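Local coordinates for arginyl-trna synthetase (Thermus thermophilus, PDB 1IQ0), which probably catalyses the ATP-dependent attachment of L-arginine to tRNA(Arg), releasing AMP and diphosphate, as a class I aminoacyl-tRNA synthetase, at residues 156-161 against 185-190; 161-166 against 177-182. All blocks are in the same frame, centred on the assembly; numbering follows the deposited sequence.

Contact 1: residues 156-161 against 185-190; sequences AAETLF and VRLHQD
Leu-187 carries most of the apolar contact, sending one methyl to Glu-158 and the other to Phe-161. Its CG stands anti to the backbone N (chi1 176°), which carries the branch across to the facing helix. There CD2 settles beside the start of the glutamate side chain, 3.8 Å from Glu-158 CB, and lies 3.5 Å from the carbonyl oxygen Glu-158 O. CD1 turns to the aromatic ring and meets its edge near the ring plane, 4.0 Å from Phe-161 CE2. The ring itself leans out with CG anti to its own N, and its surroundings are completed by a stack with His-165 and by Ala-199 and Ile-200 of helix 197-208. Two helices of the class I catalytic domain, 154-165 and 176-189, meet here nearly at right angles, their local axes 9.6 Å apart and inclined at 93°, and the two segments bury 183 Å² between them. One step on, the imidazole of His-188 turns an edge to the carboxylate of Glu-158, the two planes 70° apart, although which way round the ring sits is doubtful. The firm polar partner of the carboxylate is Tyr-193, whose OH is hydrogen-bonded to Glu-158 OE2. An alanine in place of Glu-158 would keep the CB that touches Leu-187 but would probably leave the Tyr-193 hydroxyl without this partner and open a gap beside His-188.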
ATOM      1  N   ALA A 156     -22.243   7.273 -13.452  1.00 19.51           N
ATOM      2  CA  ALA A 156     -23.100   7.879 -12.437  1.00 19.38           C
ATOM      3  C   ALA A 156     -24.399   8.347 -13.099  1.00 22.14           C
ATOM      4  O   ALA A 156     -25.474   8.301 -12.498  1.00 22.78           O
ATOM      5  CB  ALA A 156     -22.397   9.061 -11.786  1.00 11.31           C
ATOM      6  N   ALA A 157     -24.299   8.810 -14.339  1.00 21.17           N
ATOM      7  CA  ALA A 157     -25.488   9.266 -15.046  1.00 20.81           C
ATOM      8  C   ALA A 157     -26.431   8.088 -15.272  1.00 19.86           C
ATOM      9  O   ALA A 157     -27.640   8.217 -15.119  1.00 18.45           O
ATOM     10  CB  ALA A 157     -25.105   9.896 -16.392  1.00  9.17           C
ATOM     11  N   GLU A 158     -25.877   6.934 -15.626  1.00 20.91           N
ATOM     12  CA  GLU A 158     -26.719   5.776 -15.876  1.00 20.46           C
ATOM     13  C   GLU A 158     -27.500   5.327 -14.661  1.00 22.14           C
ATOM     14  O   GLU A 158     -28.673   4.981 -14.787  1.00 21.83           O
ATOM     15  CB  GLU A 158     -25.902   4.606 -16.417  1.00 22.51           C
ATOM     16  CG  GLU A 158     -25.276   4.882 -17.757  1.00 25.91           C
ATOM     17  CD  GLU A 158     -24.776   3.626 -18.439  1.00 31.28           C
ATOM     18  OE1 GLU A 158     -24.157   2.776 -17.765  1.00 33.69           O
ATOM     19  OE2 GLU A 158     -24.997   3.494 -19.657  1.00 33.02           O
ATOM     20  N   THR A 159     -26.882   5.336 -13.481  1.00 17.63           N
ATOM     21  CA  THR A 159     -27.626   4.888 -12.313  1.00 21.65           C
ATOM     22  C   THR A 159     -28.673   5.914 -11.912  1.00 19.52           C
ATOM     23  O   THR A 159     -29.792   5.544 -11.566  1.00 21.50           O
ATOM     24  CB  THR A 159     -26.716   4.578 -11.095  1.00 31.14           C
ATOM     25  OG1 THR A 159     -26.229   5.794 -10.525  1.00 35.29           O
ATOM     26  CG2 THR A 159     -25.554   3.725 -11.515  1.00 21.60           C
ATOM     27  N   LEU A 160     -28.323   7.197 -11.957  1.00 28.66           N
ATOM     28  CA  LEU A 160     -29.290   8.232 -11.598  1.00 27.61           C
ATOM     29  C   LEU A 160     -30.472   8.198 -12.572  1.00 25.07           C
ATOM     30  O   LEU A 160     -31.613   8.420 -12.181  1.00 26.26           O
ATOM     31  CB  LEU A 160     -28.633   9.615 -11.602  1.00 22.32           C
ATOM     32  CG  LEU A 160     -27.547   9.796 -10.534  1.00 21.82           C
ATOM     33  CD1 LEU A 160     -27.024  11.238 -10.542  1.00 22.14           C
ATOM     34  CD2 LEU A 160     -28.133   9.454  -9.174  1.00 21.57           C
ATOM     35  N   PHE A 161     -30.192   7.916 -13.840  1.00 18.90           N
ATOM     36  CA  PHE A 161     -31.255   7.824 -14.830  1.00 23.04           C
ATOM     37  C   PHE A 161     -32.147   6.622 -14.499  1.00 24.96           C
ATOM     38  O   PHE A 161     -33.376   6.735 -14.480  1.00 24.17           O
ATOM     39  CB  PHE A 161     -30.679   7.640 -16.234  1.00 25.33           C
ATOM     40  CG  PHE A 161     -31.709   7.245 -17.253  1.00 30.37           C
ATOM     41  CD1 PHE A 161     -32.661   8.163 -17.691  1.00 27.98           C
ATOM     42  CD2 PHE A 161     -31.764   5.938 -17.731  1.00 30.61           C
ATOM     43  CE1 PHE A 161     -33.659   7.786 -18.586  1.00 27.72           C
ATOM     44  CE2 PHE A 161     -32.756   5.549 -18.627  1.00 32.77           C
ATOM     45  CZ  PHE A 161     -33.708   6.477 -19.056  1.00 30.64           C
ATOM     46  N   VAL A 185     -28.151  -2.264 -12.518  1.00 26.34           N
ATOM     47  CA  VAL A 185     -28.248  -3.598 -13.105  1.00 27.43           C
ATOM     48  C   VAL A 185     -29.525  -3.784 -13.923  1.00 25.81           C
ATOM     49  O   VAL A 185     -29.494  -4.422 -14.973  1.00 29.01           O
ATOM     50  CB  VAL A 185     -28.180  -4.714 -12.022  1.00 26.83           C
ATOM     51  CG1 VAL A 185     -28.544  -6.074 -12.641  1.00 23.48           C
ATOM     52  CG2 VAL A 185     -26.772  -4.778 -11.431  1.00 26.82           C
ATOM     53  N   ARG A 186     -30.649  -3.245 -13.455  1.00 27.14           N
ATOM     54  CA  ARG A 186     -31.877  -3.402 -14.222  1.00 29.18           C
ATOM     55  C   ARG A 186     -31.732  -2.693 -15.568  1.00 30.58           C
ATOM     56  O   ARG A 186     -32.090  -3.245 -16.609  1.00 32.27           O
ATOM     57  CB  ARG A 186     -33.099  -2.843 -13.488  1.00 33.43           C
ATOM     58  CG  ARG A 186     -34.366  -3.553 -13.948  1.00 41.93           C
ATOM     59  CD  ARG A 186     -35.583  -2.665 -14.093  1.00 42.51           C
ATOM     60  NE  ARG A 186     -36.233  -2.385 -12.822  1.00 47.27           N
ATOM     61  CZ  ARG A 186     -37.517  -2.059 -12.708  1.00 52.44           C
ATOM     62  NH1 ARG A 186     -38.280  -1.983 -13.789  1.00 56.80           N
ATOM     63  NH2 ARG A 186     -38.036  -1.798 -11.515  1.00 50.42           N
ATOM     64  N   LEU A 187     -31.188  -1.478 -15.542  1.00 26.32           N
ATOM     65  CA  LEU A 187     -30.990  -0.709 -16.768  1.00 26.74           C
ATOM     66  C   LEU A 187     -30.217  -1.502 -17.818  1.00 28.83           C
ATOM     67  O   LEU A 187     -30.620  -1.556 -18.983  1.00 28.68           O
ATOM     68  CB  LEU A 187     -30.241   0.599 -16.477  1.00 24.35           C
ATOM     69  CG  LEU A 187     -29.903   1.444 -17.717  1.00 27.58           C
ATOM     70  CD1 LEU A 187     -31.191   1.915 -18.379  1.00 25.13           C
ATOM     71  CD2 LEU A 187     -29.038   2.644 -17.327  1.00 27.77           C
ATOM     72  N   HIS A 188     -29.107  -2.117 -17.414  1.00 23.57           N
ATOM     73  CA  HIS A 188     -28.292  -2.886 -18.354  1.00 25.79           C
ATOM     74  C   HIS A 188     -28.855  -4.241 -18.766  1.00 27.43           C
ATOM     75  O   HIS A 188     -28.288  -4.912 -19.627  1.00 28.37           O
ATOM     76  CB  HIS A 188     -26.872  -3.071 -17.814  1.00 28.91           C
ATOM     77  CG  HIS A 188     -25.966  -1.925 -18.130  1.00 27.80           C
ATOM     78  ND1 HIS A 188     -25.975  -0.747 -17.414  1.00 27.72           N
ATOM     79  CD2 HIS A 188     -25.075  -1.748 -19.134  1.00 26.10           C
ATOM     80  CE1 HIS A 188     -25.130   0.105 -17.964  1.00 26.83           C
ATOM     81  NE2 HIS A 188     -24.571  -0.478 -19.009  1.00 26.78           N
ATOM     82  N   GLN A 189     -29.957  -4.651 -18.150  1.00 32.70           N
ATOM     83  CA  GLN A 189     -30.582  -5.918 -18.510  1.00 37.82           C
ATOM     84  C   GLN A 189     -31.827  -5.580 -19.317  1.00 37.56           C
ATOM     85  O   GLN A 189     -32.485  -6.461 -19.870  1.00 38.10           O
ATOM     86  CB  GLN A 189     -30.986  -6.712 -17.261  1.00 40.01           C
ATOM     87  CG  GLN A 189     -29.824  -7.163 -16.396  1.00 46.83           C
ATOM     88  CD  GLN A 189     -30.266  -8.047 -15.243  1.00 50.96           C
ATOM     89  OE1 GLN A 189     -31.232  -7.741 -14.544  1.00 49.07           O
ATOM     90  NE2 GLN A 189     -29.552  -9.145 -15.033  1.00 52.66           N
ATOM     91  N   ASP A 190     -32.140  -4.288 -19.381  1.00 35.31           N
ATOM     92  CA  ASP A 190     -33.315  -3.827 -20.103  1.00 34.95           C
ATOM     93  C   ASP A 190     -33.160  -4.061 -21.605  1.00 35.17           C
ATOM     94  O   ASP A 190     -32.174  -3.636 -22.213  1.00 33.99           O
ATOM     95  CB  ASP A 190     -33.553  -2.344 -19.829  1.00 32.18           C
ATOM     96  CG  ASP A 190     -34.932  -1.892 -20.260  1.00 32.86           C
ATOM     97  OD1 ASP A 190     -35.381  -2.323 -21.345  1.00 33.30           O
ATOM     98  OD2 ASP A 190     -35.563  -1.102 -19.521  1.00 31.83           O
TER

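Contact 2: residues 161-166 against 177-182; sequences FALRHY and DHFAGR
Leu-163 meets Phe-179 and Ala-180 where two consecutive helices of the class I catalytic domain, 154-165 and 176-189, linked by a loop, pack on each other. Just ahead of the leucine, Ala-162 directs its CB toward the second helix; it rests on Ala-183, one turn beyond Ala-180, and at the edge of the Tyr-166 ring. Leu-163 then supplies the reach of the first helix. Its CG lies anti to the carbonyl carbon and beside the backbone N (chi1 -73°), a setting that brings CD2 over to the facing helix. The backbones come nearest at this point, with Leu-163 CA 7.0 Å from Ala-180 CA. Close approach is possible because the second helix offers only a methyl at Ala-180, and CD2 of Leu-163 comes to 4.4 Å from Ala-180 CA. Phe-179 extends its ring to Leu-163 CD2, and the ring also meets Trp-170 in the connecting loop. The leucine methyl comes to the phenylalanine obliquely, at the outer end of the ring: Leu-163 CD2 is 3.6 Å from Phe-179 CE2, and the same methyl carbon is 3.7 Å from Phe-179 CZ. At the end of the first helix, the ring of Tyr-166 has ND1 of His-165 over one face, while Tyr-166 N closes the last turn on Ala-162 O (3.0 Å).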
ATOM      1  N   PHE A 161     -30.192   7.916 -13.840  1.00 18.90           N
ATOM      2  CA  PHE A 161     -31.255   7.824 -14.830  1.00 23.04           C
ATOM      3  C   PHE A 161     -32.147   6.622 -14.499  1.00 24.96           C
ATOM      4  O   PHE A 161     -33.376   6.735 -14.480  1.00 24.17           O
ATOM      5  CB  PHE A 161     -30.679   7.640 -16.234  1.00 25.33           C
ATOM      6  CG  PHE A 161     -31.709   7.245 -17.253  1.00 30.37           C
ATOM      7  CD1 PHE A 161     -32.661   8.163 -17.691  1.00 27.98           C
ATOM      8  CD2 PHE A 161     -31.764   5.938 -17.731  1.00 30.61           C
ATOM      9  CE1 PHE A 161     -33.659   7.786 -18.586  1.00 27.72           C
ATOM     10  CE2 PHE A 161     -32.756   5.549 -18.627  1.00 32.77           C
ATOM     11  CZ  PHE A 161     -33.708   6.477 -19.056  1.00 30.64           C
ATOM     12  N   ALA A 162     -31.519   5.475 -14.238  1.00 29.26           N
ATOM     13  CA  ALA A 162     -32.246   4.251 -13.912  1.00 29.24           C
ATOM     14  C   ALA A 162     -33.171   4.414 -12.701  1.00 29.23           C
ATOM     15  O   ALA A 162     -34.305   3.941 -12.712  1.00 29.03           O
ATOM     16  CB  ALA A 162     -31.263   3.108 -13.664  1.00 15.46           C
ATOM     17  N   LEU A 163     -32.681   5.071 -11.655  1.00 24.88           N
ATOM     18  CA  LEU A 163     -33.479   5.285 -10.455  1.00 28.62           C
ATOM     19  C   LEU A 163     -34.775   6.028 -10.769  1.00 33.00           C
ATOM     20  O   LEU A 163     -35.828   5.714 -10.223  1.00 34.62           O
ATOM     21  CB  LEU A 163     -32.672   6.073  -9.416  1.00 22.21           C
ATOM     22  CG  LEU A 163     -31.560   5.266  -8.742  1.00 24.49           C
ATOM     23  CD1 LEU A 163     -30.635   6.193  -7.951  1.00 25.01           C
ATOM     24  CD2 LEU A 163     -32.187   4.218  -7.832  1.00 25.10           C
ATOM     25  N   ARG A 164     -34.695   7.012 -11.655  1.00 35.60           N
ATOM     26  CA  ARG A 164     -35.864   7.798 -12.030  1.00 35.46           C
ATOM     27  C   ARG A 164     -36.732   7.055 -13.046  1.00 34.92           C
ATOM     28  O   ARG A 164     -37.935   6.908 -12.852  1.00 38.43           O
ATOM     29  CB  ARG A 164     -35.409   9.134 -12.617  1.00 57.37           C
ATOM     30  CG  ARG A 164     -36.461  10.221 -12.623  1.00 61.59           C
ATOM     31  CD  ARG A 164     -35.874  11.506 -13.182  1.00 63.51           C
ATOM     32  NE  ARG A 164     -36.719  12.668 -12.931  1.00 69.21           N
ATOM     33  CZ  ARG A 164     -36.983  13.159 -11.724  1.00 72.03           C
ATOM     34  NH1 ARG A 164     -36.467  12.587 -10.645  1.00 72.63           N
ATOM     35  NH2 ARG A 164     -37.760  14.228 -11.597  1.00 75.14           N
ATOM     36  N   HIS A 165     -36.101   6.580 -14.117  1.00 28.02           N
ATOM     37  CA  HIS A 165     -36.785   5.869 -15.192  1.00 28.73           C
ATOM     38  C   HIS A 165     -37.645   4.710 -14.711  1.00 30.59           C
ATOM     39  O   HIS A 165     -38.755   4.514 -15.204  1.00 34.11           O
ATOM     40  CB  HIS A 165     -35.765   5.360 -16.217  1.00 26.37           C
ATOM     41  CG  HIS A 165     -36.383   4.693 -17.406  1.00 31.12           C
ATOM     42  ND1 HIS A 165     -36.300   3.333 -17.626  1.00 33.41           N
ATOM     43  CD2 HIS A 165     -37.098   5.197 -18.440  1.00 31.42           C
ATOM     44  CE1 HIS A 165     -36.936   3.030 -18.745  1.00 32.53           C
ATOM     45  NE2 HIS A 165     -37.428   4.144 -19.258  1.00 35.79           N
ATOM     46  N   TYR A 166     -37.132   3.939 -13.759  1.00 31.94           N
ATOM     47  CA  TYR A 166     -37.877   2.802 -13.237  1.00 30.49           C
ATOM     48  C   TYR A 166     -38.753   3.190 -12.056  1.00 32.16           C
ATOM     49  O   TYR A 166     -39.451   2.350 -11.495  1.00 34.82           O
ATOM     50  CB  TYR A 166     -36.916   1.677 -12.843  1.00 28.75           C
ATOM     51  CG  TYR A 166     -36.166   1.121 -14.028  1.00 27.21           C
ATOM     52  CD1 TYR A 166     -34.790   1.327 -14.167  1.00 27.11           C
ATOM     53  CD2 TYR A 166     -36.840   0.438 -15.044  1.00 25.86           C
ATOM     54  CE1 TYR A 166     -34.105   0.868 -15.292  1.00 27.86           C
ATOM     55  CE2 TYR A 166     -36.167  -0.025 -16.177  1.00 26.98           C
ATOM     56  CZ  TYR A 166     -34.797   0.197 -16.294  1.00 27.44           C
ATOM     57  OH  TYR A 166     -34.127  -0.232 -17.416  1.00 28.44           O
ATOM     58  N   ASP A 177     -26.033   2.357  -1.654  1.00 24.55           N
ATOM     59  CA  ASP A 177     -25.339   2.075  -2.898  1.00 20.19           C
ATOM     60  C   ASP A 177     -25.723   0.732  -3.497  1.00 20.33           C
ATOM     61  O   ASP A 177     -25.511   0.503  -4.692  1.00 20.26           O
ATOM     62  CB  ASP A 177     -23.811   2.230  -2.739  1.00 20.28           C
ATOM     63  CG  ASP A 177     -23.219   1.347  -1.657  1.00 24.17           C
ATOM     64  OD1 ASP A 177     -23.933   0.986  -0.695  1.00 24.11           O
ATOM     65  OD2 ASP A 177     -22.012   1.042  -1.770  1.00 19.90           O
ATOM     66  N   HIS A 178     -26.297  -0.151  -2.682  1.00 25.09           N
ATOM     67  CA  HIS A 178     -26.756  -1.446  -3.186  1.00 25.97           C
ATOM     68  C   HIS A 178     -28.076  -1.203  -3.920  1.00 24.16           C
ATOM     69  O   HIS A 178     -28.364  -1.829  -4.936  1.00 23.55           O
ATOM     70  CB  HIS A 178     -26.973  -2.448  -2.046  1.00 22.66           C
ATOM     71  CG  HIS A 178     -25.720  -3.144  -1.619  1.00 24.42           C
ATOM     72  ND1 HIS A 178     -24.790  -2.562  -0.783  1.00 24.42           N
ATOM     73  CD2 HIS A 178     -25.220  -4.357  -1.951  1.00 24.35           C
ATOM     74  CE1 HIS A 178     -23.772  -3.386  -0.620  1.00 22.46           C
ATOM     75  NE2 HIS A 178     -24.007  -4.483  -1.319  1.00 29.40           N
ATOM     76  N   PHE A 179     -28.869  -0.285  -3.381  1.00 22.71           N
ATOM     77  CA  PHE A 179     -30.142   0.111  -3.972  1.00 25.96           C
ATOM     78  C   PHE A 179     -29.842   0.721  -5.353  1.00 25.71           C
ATOM     79  O   PHE A 179     -30.496   0.392  -6.346  1.00 23.50           O
ATOM     80  CB  PHE A 179     -30.813   1.141  -3.053  1.00 28.76           C
ATOM     81  CG  PHE A 179     -31.948   1.890  -3.685  1.00 32.52           C
ATOM     82  CD1 PHE A 179     -33.078   1.221  -4.147  1.00 32.72           C
ATOM     83  CD2 PHE A 179     -31.902   3.277  -3.786  1.00 33.73           C
ATOM     84  CE1 PHE A 179     -34.145   1.921  -4.698  1.00 30.24           C
ATOM     85  CE2 PHE A 179     -32.964   3.991  -4.336  1.00 32.22           C
ATOM     86  CZ  PHE A 179     -34.092   3.310  -4.794  1.00 30.89           C
ATOM     87  N   ALA A 180     -28.830   1.588  -5.412  1.00 26.60           N
ATOM     88  CA  ALA A 180     -28.439   2.223  -6.673  1.00 23.33           C
ATOM     89  C   ALA A 180     -27.920   1.175  -7.648  1.00 22.99           C
ATOM     90  O   ALA A 180     -28.230   1.215  -8.841  1.00 23.47           O
ATOM     91  CB  ALA A 180     -27.360   3.279  -6.425  1.00 16.90           C
ATOM     92  N   GLY A 181     -27.129   0.234  -7.138  1.00 20.88           N
ATOM     93  CA  GLY A 181     -26.579  -0.806  -7.992  1.00 17.93           C
ATOM     94  C   GLY A 181     -27.659  -1.668  -8.629  1.00 21.89           C
ATOM     95  O   GLY A 181     -27.525  -2.109  -9.772  1.00 21.91           O
ATOM     96  N   ARG A 182     -28.730  -1.922  -7.888  1.00 22.45           N
ATOM     97  CA  ARG A 182     -29.828  -2.731  -8.407  1.00 24.90           C
ATOM     98  C   ARG A 182     -30.442  -2.009  -9.620  1.00 24.05           C
ATOM     99  O   ARG A 182     -30.696  -2.619 -10.663  1.00 21.60           O
ATOM    100  CB  ARG A 182     -30.870  -2.956  -7.302  1.00 32.90           C
ATOM    101  CG  ARG A 182     -31.202  -4.427  -7.069  1.00 37.34           C
ATOM    102  CD  ARG A 182     -31.424  -4.780  -5.589  1.00 34.77           C
ATOM    103  NE  ARG A 182     -32.235  -3.804  -4.866  1.00 32.34           N
ATOM    104  CZ  ARG A 182     -33.438  -3.384  -5.247  1.00 32.85           C
ATOM    105  NH1 ARG A 182     -33.994  -3.849  -6.363  1.00 32.66           N
ATOM    106  NH2 ARG A 182     -34.089  -2.495  -4.506  1.00 29.54           N
TER

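Overall arrangement
From the N terminus, helix 154-165 follows strand 141-149 of the central mixed sheet and supplies the first segment of both contacts; these segments overlap at Phe-161, which touches the second helix only in contact 1. The chain leaves it through a loop and returns as helix 176-189, closing the shorter loop at contact 2; contact 1 closes the longer one, so contact 2 is nested within it. Their centres are 6 Å apart. Tyr-166, at the end of the first helix, bridges them: its OH is probably hydrogen-bonded to Asp-190 OD2, and Ala-162 also packs on Leu-187. Helices 197-208 and 213-229, which follow in the chain, pack against this pair.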